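Local coordinates for alpha-l-arabinofuranosidase domain protein (Thermotoga maritima, PDB 4ATW) that hydrolyses terminal non-reducing alpha-L-arabinofuranosyl residues from arabinofuranosides as a thermostable enzyme, probably acting on plant polysaccharide fragments, at residues Y297-L309 and L343-N355. Sequence-based numbering, arbitrary orientation.
Sequences YDLKDGIFACGVL and LTPVYKAFELIVN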
ATOM      1  N   TYR A 297     -12.574  -2.241 -10.404  1.00 40.94           N
ATOM      2  CA  TYR A 297     -11.714  -1.119 -10.761  1.00 45.36           C
ATOM      3  C   TYR A 297     -11.549  -0.944 -12.256  1.00 47.65           C
ATOM      4  O   TYR A 297     -11.400  -1.924 -12.987  1.00 51.05           O
ATOM      5  CB  TYR A 297     -10.334  -1.287 -10.088  1.00 52.99           C
ATOM      6  CG  TYR A 297     -10.385  -1.286  -8.564  1.00 46.91           C
ATOM      7  CD1 TYR A 297     -10.688  -0.121  -7.863  1.00 53.97           C
ATOM      8  CD2 TYR A 297     -10.169  -2.447  -7.833  1.00 41.40           C
ATOM      9  CE1 TYR A 297     -10.771  -0.110  -6.469  1.00 41.26           C
ATOM     10  CE2 TYR A 297     -10.257  -2.446  -6.450  1.00 40.25           C
ATOM     11  CZ  TYR A 297     -10.553  -1.274  -5.771  1.00 37.50           C
ATOM     12  OH  TYR A 297     -10.594  -1.264  -4.391  1.00 35.72           O
ATOM     13  N   ASP A 298     -11.597   0.308 -12.704  1.00 55.43           N
ATOM     14  CA  ASP A 298     -11.412   0.620 -14.108  1.00 60.36           C
ATOM     15  C   ASP A 298     -10.206   1.560 -14.275  1.00 61.89           C
ATOM     16  O   ASP A 298      -9.610   1.994 -13.280  1.00 64.08           O
ATOM     17  CB  ASP A 298     -12.682   1.237 -14.694  1.00 66.11           C
ATOM     18  CG  ASP A 298     -13.135   2.463 -13.951  1.00 77.43           C
ATOM     19  OD1 ASP A 298     -12.297   3.345 -13.698  1.00 88.63           O
ATOM     20  OD2 ASP A 298     -14.337   2.557 -13.636  1.00 83.94           O
ATOM     21  N   LEU A 299      -9.842   1.865 -15.524  1.00 59.69           N
ATOM     22  CA  LEU A 299      -8.689   2.730 -15.822  1.00 54.69           C
ATOM     23  C   LEU A 299      -8.648   4.036 -15.024  1.00 53.17           C
ATOM     24  O   LEU A 299      -7.577   4.484 -14.620  1.00 50.84           O
ATOM     25  CB  LEU A 299      -8.639   3.056 -17.316  1.00 47.70           C
ATOM     26  CG  LEU A 299      -7.462   3.937 -17.739  1.00 41.59           C
ATOM     27  CD1 LEU A 299      -6.148   3.234 -17.535  1.00 35.22           C
ATOM     28  CD2 LEU A 299      -7.640   4.296 -19.188  1.00 53.92           C
ATOM     29  N   LYS A 300      -9.813   4.651 -14.827  1.00 50.03           N
ATOM     30  CA  LYS A 300      -9.931   5.876 -14.052  1.00 42.14           C
ATOM     31  C   LYS A 300      -9.202   5.654 -12.734  1.00 56.07           C
ATOM     32  O   LYS A 300      -8.289   6.409 -12.394  1.00 58.58           O
ATOM     33  CB  LYS A 300     -11.398   6.157 -13.761  1.00 39.85           C
ATOM     34  CG  LYS A 300     -11.660   7.306 -12.810  1.00 44.54           C
ATOM     35  CD  LYS A 300     -13.176   7.485 -12.538  1.00 50.70           C
ATOM     36  CE  LYS A 300     -13.699   6.677 -11.330  1.00 46.87           C
ATOM     37  NZ  LYS A 300     -13.763   5.201 -11.493  1.00 35.66           N
ATOM     38  N   ASP A 301      -9.601   4.600 -12.011  1.00 47.84           N
ATOM     39  CA  ASP A 301      -9.025   4.266 -10.724  1.00 31.07           C
ATOM     40  C   ASP A 301      -7.557   3.956 -10.826  1.00 37.31           C
ATOM     41  O   ASP A 301      -6.777   4.322  -9.944  1.00 49.13           O
ATOM     42  CB  ASP A 301      -9.760   3.088 -10.132  1.00 20.10           C
ATOM     43  CG  ASP A 301     -11.252   3.309 -10.091  1.00 39.86           C
ATOM     44  OD1 ASP A 301     -11.687   4.396  -9.641  1.00 41.32           O
ATOM     45  OD2 ASP A 301     -11.999   2.396 -10.507  1.00 39.85           O
ATOM     46  N   GLY A 302      -7.172   3.281 -11.901  1.00 46.25           N
ATOM     47  CA  GLY A 302      -5.763   2.949 -12.082  1.00 50.91           C
ATOM     48  C   GLY A 302      -4.872   4.183 -12.197  1.00 48.83           C
ATOM     49  O   GLY A 302      -3.713   4.188 -11.753  1.00 42.40           O
ATOM     50  N   ILE A 303      -5.410   5.227 -12.819  1.00 49.70           N
ATOM     51  CA  ILE A 303      -4.673   6.476 -12.970  1.00 54.16           C
ATOM     52  C   ILE A 303      -4.479   7.082 -11.580  1.00 56.45           C
ATOM     53  O   ILE A 303      -3.395   7.561 -11.261  1.00 47.11           O
ATOM     54  CB  ILE A 303      -5.432   7.467 -13.891  1.00 56.43           C
ATOM     55  CG1 ILE A 303      -5.386   6.951 -15.335  1.00 52.63           C
ATOM     56  CG2 ILE A 303      -4.872   8.876 -13.746  1.00 41.04           C
ATOM     57  CD1 ILE A 303      -3.998   6.713 -15.884  1.00 32.54           C
ATOM     58  N   PHE A 304      -5.527   7.045 -10.754  1.00 58.30           N
ATOM     59  CA  PHE A 304      -5.436   7.571  -9.401  1.00 52.01           C
ATOM     60  C   PHE A 304      -4.308   6.863  -8.677  1.00 43.26           C
ATOM     61  O   PHE A 304      -3.486   7.482  -8.004  1.00 44.02           O
ATOM     62  CB  PHE A 304      -6.740   7.342  -8.644  1.00 51.31           C
ATOM     63  CG  PHE A 304      -6.591   7.488  -7.162  1.00 52.28           C
ATOM     64  CD1 PHE A 304      -6.659   8.750  -6.556  1.00 45.88           C
ATOM     65  CD2 PHE A 304      -6.280   6.383  -6.383  1.00 42.42           C
ATOM     66  CE1 PHE A 304      -6.410   8.907  -5.201  1.00 39.67           C
ATOM     67  CE2 PHE A 304      -6.029   6.533  -5.034  1.00 43.54           C
ATOM     68  CZ  PHE A 304      -6.092   7.802  -4.439  1.00 35.16           C
ATOM     69  N   ALA A 305      -4.294   5.547  -8.822  1.00 39.07           N
ATOM     70  CA  ALA A 305      -3.295   4.715  -8.197  1.00 43.36           C
ATOM     71  C   ALA A 305      -1.933   5.125  -8.707  1.00 39.27           C
ATOM     72  O   ALA A 305      -0.948   5.203  -7.962  1.00 33.34           O
ATOM     73  CB  ALA A 305      -3.576   3.256  -8.536  1.00 40.23           C
ATOM     74  N   CYS A 306      -1.893   5.396 -10.000  1.00 39.82           N
ATOM     75  CA  CYS A 306      -0.656   5.780 -10.631  1.00 45.28           C
ATOM     76  C   CYS A 306      -0.148   7.071  -9.977  1.00 35.29           C
ATOM     77  O   CYS A 306       1.022   7.187  -9.580  1.00 23.44           O
ATOM     78  CB  CYS A 306      -0.911   5.955 -12.126  1.00 59.02           C
ATOM     79  SG  CYS A 306       0.145   4.898 -13.152  1.00 72.38           S
ATOM     80  N   GLY A 307      -1.057   8.025  -9.846  1.00 26.81           N
ATOM     81  CA  GLY A 307      -0.719   9.303  -9.258  1.00 41.13           C
ATOM     82  C   GLY A 307      -0.250   9.207  -7.822  1.00 45.64           C
ATOM     83  O   GLY A 307       0.728   9.868  -7.407  1.00 41.51           O
ATOM     84  N   VAL A 308      -0.958   8.399  -7.043  1.00 35.17           N
ATOM     85  CA  VAL A 308      -0.575   8.209  -5.661  1.00 39.55           C
ATOM     86  C   VAL A 308       0.894   7.752  -5.591  1.00 37.61           C
ATOM     87  O   VAL A 308       1.701   8.322  -4.855  1.00 38.87           O
ATOM     88  CB  VAL A 308      -1.496   7.170  -4.976  1.00 43.45           C
ATOM     89  CG1 VAL A 308      -1.003   6.876  -3.564  1.00 46.10           C
ATOM     90  CG2 VAL A 308      -2.914   7.717  -4.911  1.00 53.84           C
ATOM     91  N   LEU A 309       1.240   6.738  -6.377  1.00 38.38           N
ATOM     92  CA  LEU A 309       2.617   6.228  -6.378  1.00 41.01           C
ATOM     93  C   LEU A 309       3.624   7.316  -6.734  1.00 36.06           C
ATOM     94  O   LEU A 309       4.717   7.374  -6.162  1.00 20.37           O
ATOM     95  CB  LEU A 309       2.770   5.035  -7.345  1.00 35.84           C
ATOM     96  CG  LEU A 309       2.095   3.727  -6.932  1.00 39.27           C
ATOM     97  CD1 LEU A 309       2.231   2.729  -8.058  1.00 27.12           C
ATOM     98  CD2 LEU A 309       2.687   3.204  -5.647  1.00 11.65           C
ATOM     99  N   LEU A 343      -6.091  -8.990 -14.024  1.00 40.32           N
ATOM    100  CA  LEU A 343      -5.410  -7.872 -13.399  1.00 29.99           C
ATOM    101  C   LEU A 343      -6.169  -6.579 -13.679  1.00 38.54           C
ATOM    102  O   LEU A 343      -6.402  -6.232 -14.834  1.00 46.70           O
ATOM    103  CB  LEU A 343      -3.982  -7.794 -13.939  1.00 30.48           C
ATOM    104  CG  LEU A 343      -3.356  -9.195 -14.062  1.00 36.35           C
ATOM    105  CD1 LEU A 343      -1.885  -9.123 -14.346  1.00 47.40           C
ATOM    106  CD2 LEU A 343      -3.537  -9.926 -12.774  1.00 48.73           C
ATOM    107  N   THR A 344      -6.586  -5.882 -12.618  1.00 44.27           N
ATOM    108  CA  THR A 344      -7.311  -4.617 -12.742  1.00 37.88           C
ATOM    109  C   THR A 344      -6.328  -3.491 -12.922  1.00 34.04           C
ATOM    110  O   THR A 344      -5.158  -3.609 -12.549  1.00 34.11           O
ATOM    111  CB  THR A 344      -8.110  -4.296 -11.510  1.00 45.57           C
ATOM    112  OG1 THR A 344      -7.253  -4.367 -10.368  1.00 51.94           O
ATOM    113  CG2 THR A 344      -9.280  -5.252 -11.381  1.00 55.76           C
ATOM    114  N   PRO A 345      -6.793  -2.377 -13.508  1.00 37.91           N
ATOM    115  CA  PRO A 345      -5.956  -1.193 -13.758  1.00 37.89           C
ATOM    116  C   PRO A 345      -5.101  -0.780 -12.553  1.00 40.77           C
ATOM    117  O   PRO A 345      -3.999  -0.258 -12.703  1.00 35.98           O
ATOM    118  CB  PRO A 345      -6.982  -0.135 -14.153  1.00 46.54           C
ATOM    119  CG  PRO A 345      -8.011  -0.971 -14.906  1.00 43.98           C
ATOM    120  CD  PRO A 345      -8.166  -2.178 -14.025  1.00 29.57           C
ATOM    121  N   VAL A 346      -5.611  -1.040 -11.351  1.00 49.04           N
ATOM    122  CA  VAL A 346      -4.886  -0.717 -10.130  1.00 43.40           C
ATOM    123  C   VAL A 346      -3.643  -1.596 -10.072  1.00 34.93           C
ATOM    124  O   VAL A 346      -2.551  -1.128  -9.748  1.00 39.14           O
ATOM    125  CB  VAL A 346      -5.753  -0.978  -8.899  1.00 44.06           C
ATOM    126  CG1 VAL A 346      -4.999  -0.569  -7.656  1.00 49.87           C
ATOM    127  CG2 VAL A 346      -7.061  -0.197  -9.008  1.00 44.92           C
ATOM    128  N   TYR A 347      -3.808  -2.876 -10.399  1.00 32.68           N
ATOM    129  CA  TYR A 347      -2.661  -3.782 -10.398  1.00 30.35           C
ATOM    130  C   TYR A 347      -1.642  -3.281 -11.410  1.00 29.79           C
ATOM    131  O   TYR A 347      -0.457  -3.199 -11.117  1.00 25.94           O
ATOM    132  CB  TYR A 347      -3.085  -5.222 -10.723  1.00 24.23           C
ATOM    133  CG  TYR A 347      -1.914  -6.160 -10.988  1.00 38.84           C
ATOM    134  CD1 TYR A 347      -1.221  -6.118 -12.206  1.00 52.01           C
ATOM    135  CD2 TYR A 347      -1.448  -7.029 -10.014  1.00 31.08           C
ATOM    136  CE1 TYR A 347      -0.099  -6.901 -12.427  1.00 39.90           C
ATOM    137  CE2 TYR A 347      -0.326  -7.814 -10.233  1.00 32.47           C
ATOM    138  CZ  TYR A 347       0.337  -7.734 -11.437  1.00 35.14           C
ATOM    139  OH  TYR A 347       1.470  -8.457 -11.659  1.00 51.27           O
ATOM    140  N   LYS A 348      -2.119  -2.930 -12.598  1.00 39.04           N
ATOM    141  CA  LYS A 348      -1.248  -2.450 -13.649  1.00 37.24           C
ATOM    142  C   LYS A 348      -0.390  -1.285 -13.190  1.00 41.19           C
ATOM    143  O   LYS A 348       0.832  -1.289 -13.409  1.00 39.02           O
ATOM    144  CB  LYS A 348      -2.073  -2.061 -14.871  1.00 42.37           C
ATOM    145  CG  LYS A 348      -2.675  -3.267 -15.584  1.00 51.75           C
ATOM    146  CD  LYS A 348      -1.592  -4.274 -16.035  1.00 54.40           C
ATOM    147  CE  LYS A 348      -2.163  -5.543 -16.704  1.00 46.06           C
ATOM    148  NZ  LYS A 348      -1.080  -6.501 -17.076  1.00 36.81           N
ATOM    149  N   ALA A 349      -1.013  -0.304 -12.531  1.00 34.28           N
ATOM    150  CA  ALA A 349      -0.278   0.870 -12.061  1.00 38.39           C
ATOM    151  C   ALA A 349       0.971   0.443 -11.305  1.00 39.50           C
ATOM    152  O   ALA A 349       2.056   1.026 -11.460  1.00 33.35           O
ATOM    153  CB  ALA A 349      -1.152   1.733 -11.187  1.00 17.53           C
ATOM    154  N   PHE A 350       0.833  -0.582 -10.485  1.00 35.40           N
ATOM    155  CA  PHE A 350       2.003  -1.040  -9.770  1.00 42.45           C
ATOM    156  C   PHE A 350       2.974  -1.737 -10.717  1.00 44.18           C
ATOM    157  O   PHE A 350       4.183  -1.514 -10.637  1.00 34.38           O
ATOM    158  CB  PHE A 350       1.622  -1.988  -8.650  1.00 43.90           C
ATOM    159  CG  PHE A 350       1.206  -1.297  -7.402  1.00 41.29           C
ATOM    160  CD1 PHE A 350      -0.022  -0.670  -7.313  1.00 34.51           C
ATOM    161  CD2 PHE A 350       2.043  -1.291  -6.298  1.00 43.93           C
ATOM    162  CE1 PHE A 350      -0.404  -0.050  -6.133  1.00 39.04           C
ATOM    163  CE2 PHE A 350       1.657  -0.670  -5.109  1.00 41.42           C
ATOM    164  CZ  PHE A 350       0.440  -0.054  -5.028  1.00 26.43           C
ATOM    165  N   GLU A 351       2.450  -2.565 -11.621  1.00 49.77           N
ATOM    166  CA  GLU A 351       3.314  -3.283 -12.560  1.00 52.62           C
ATOM    167  C   GLU A 351       4.238  -2.281 -13.237  1.00 51.75           C
ATOM    168  O   GLU A 351       5.460  -2.504 -13.378  1.00 35.00           O
ATOM    169  CB  GLU A 351       2.491  -4.014 -13.628  1.00 46.33           C
ATOM    170  CG  GLU A 351       3.195  -5.246 -14.158  1.00 47.98           C
ATOM    171  CD  GLU A 351       2.496  -5.875 -15.357  1.00 52.18           C
ATOM    172  OE1 GLU A 351       1.244  -5.830 -15.435  1.00 44.59           O
ATOM    173  OE2 GLU A 351       3.212  -6.434 -16.219  1.00 52.70           O
ATOM    174  N   LEU A 352       3.642  -1.152 -13.622  1.00 42.59           N
ATOM    175  CA  LEU A 352       4.386  -0.112 -14.303  1.00 32.42           C
ATOM    176  C   LEU A 352       5.402   0.589 -13.432  1.00 36.71           C
ATOM    177  O   LEU A 352       6.593   0.602 -13.748  1.00 41.18           O
ATOM    178  CB  LEU A 352       3.432   0.918 -14.874  1.00 44.81           C
ATOM    179  CG  LEU A 352       4.094   2.129 -15.513  1.00 34.25           C
ATOM    180  CD1 LEU A 352       4.985   1.698 -16.634  1.00 13.48           C
ATOM    181  CD2 LEU A 352       2.997   3.055 -15.999  1.00 42.29           C
ATOM    182  N   ILE A 353       4.961   1.156 -12.314  1.00 38.23           N
ATOM    183  CA  ILE A 353       5.911   1.890 -11.484  1.00 34.96           C
ATOM    184  C   ILE A 353       6.924   1.080 -10.719  1.00 31.63           C
ATOM    185  O   ILE A 353       8.040   1.534 -10.539  1.00 34.80           O
ATOM    186  CB  ILE A 353       5.223   2.831 -10.474  1.00 30.76           C
ATOM    187  CG1 ILE A 353       4.142   3.658 -11.162  1.00 33.36           C
ATOM    188  CG2 ILE A 353       6.268   3.793  -9.907  1.00 29.31           C
ATOM    189  CD1 ILE A 353       4.684   4.642 -12.202  1.00 33.83           C
ATOM    190  N   VAL A 354       6.568  -0.109 -10.262  1.00 31.02           N
ATOM    191  CA  VAL A 354       7.552  -0.870  -9.502  1.00 40.29           C
ATOM    192  C   VAL A 354       8.695  -1.408 -10.369  1.00 40.95           C
ATOM    193  O   VAL A 354       9.834  -1.516  -9.924  1.00 38.99           O
ATOM    194  CB  VAL A 354       6.908  -2.054  -8.721  1.00 45.04           C
ATOM    195  CG1 VAL A 354       5.890  -1.532  -7.740  1.00 25.00           C
ATOM    196  CG2 VAL A 354       6.284  -3.054  -9.680  1.00 44.54           C
ATOM    197  N   ASN A 355       8.401  -1.727 -11.617  1.00 51.49           N
ATOM    198  CA  ASN A 355       9.442  -2.250 -12.471  1.00 58.60           C
ATOM    199  C   ASN A 355      10.198  -1.169 -13.254  1.00 63.56           C
ATOM    200  O   ASN A 355      11.190  -1.462 -13.935  1.00 68.50           O
ATOM    201  CB  ASN A 355       8.834  -3.272 -13.410  1.00 54.62           C
ATOM    202  CG  ASN A 355       8.391  -4.518 -12.691  1.00 56.73           C
ATOM    203  OD1 ASN A 355       9.211  -5.318 -12.246  1.00 42.15           O
ATOM    204  ND2 ASN A 355       7.078  -4.689 -12.564  1.00 60.84           N
TER
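D301 OD2 is gripped twice: D298 N reaches it at 3.1 Å in a nearly straight bond, and the guanidinium of R287 adds a salt bridge. With the weak return bond from D301 N to D298 OD1, this is a capping box at the start of helix 299-313. K300 NZ lies 2.9 Å from D301 OD1 and makes a weaker contact to D298 OD1; R287 also pairs with D298, so the two positive groups would probably offset the charge of the neighbouring acids. Helices 299-313 and 345-355 follow the seventh and eighth strands of a (beta/alpha)8 barrel; they run side by side, crossing at -34° with segment axes 7.6 Å apart.

At the capped end P345, a residue well suited to a helix's first turn, lays CG against the D298-L299 peptide, 3.4 Å from L299 N. Y297 rests its ring root on V346, CG to CG2 3.5 Å, an oblique apolar contact, while its hydroxyl bonds to V284 O in the barrel wall. One turn on, the backbones come closest at G302, opposite V346, where a CB would run into P345 CB, so glycine suits the place. Small residues keep the spacing tight: the methyl carbons A305 CB and A349 CB meet at 3.9 Å.

Farther along, the gap widens and a larger residue fills it. L309, its CG beside the backbone N (chi1 -70°), sets CD1 over the centre of the F350 ring, 4.1 Å from the centroid, a CH-pi contact almost along the ring normal; CD1 also touches I353 CG1. An alanine here would remove both methyls and would probably leave the F350 face and I353 without the cover L309 gives them, opening a gap between the helices. Between these regions C306, tied by a disulfide to C476 of the mixed sheet's strand 475-481, places SG 3.9 Å from A349 CB.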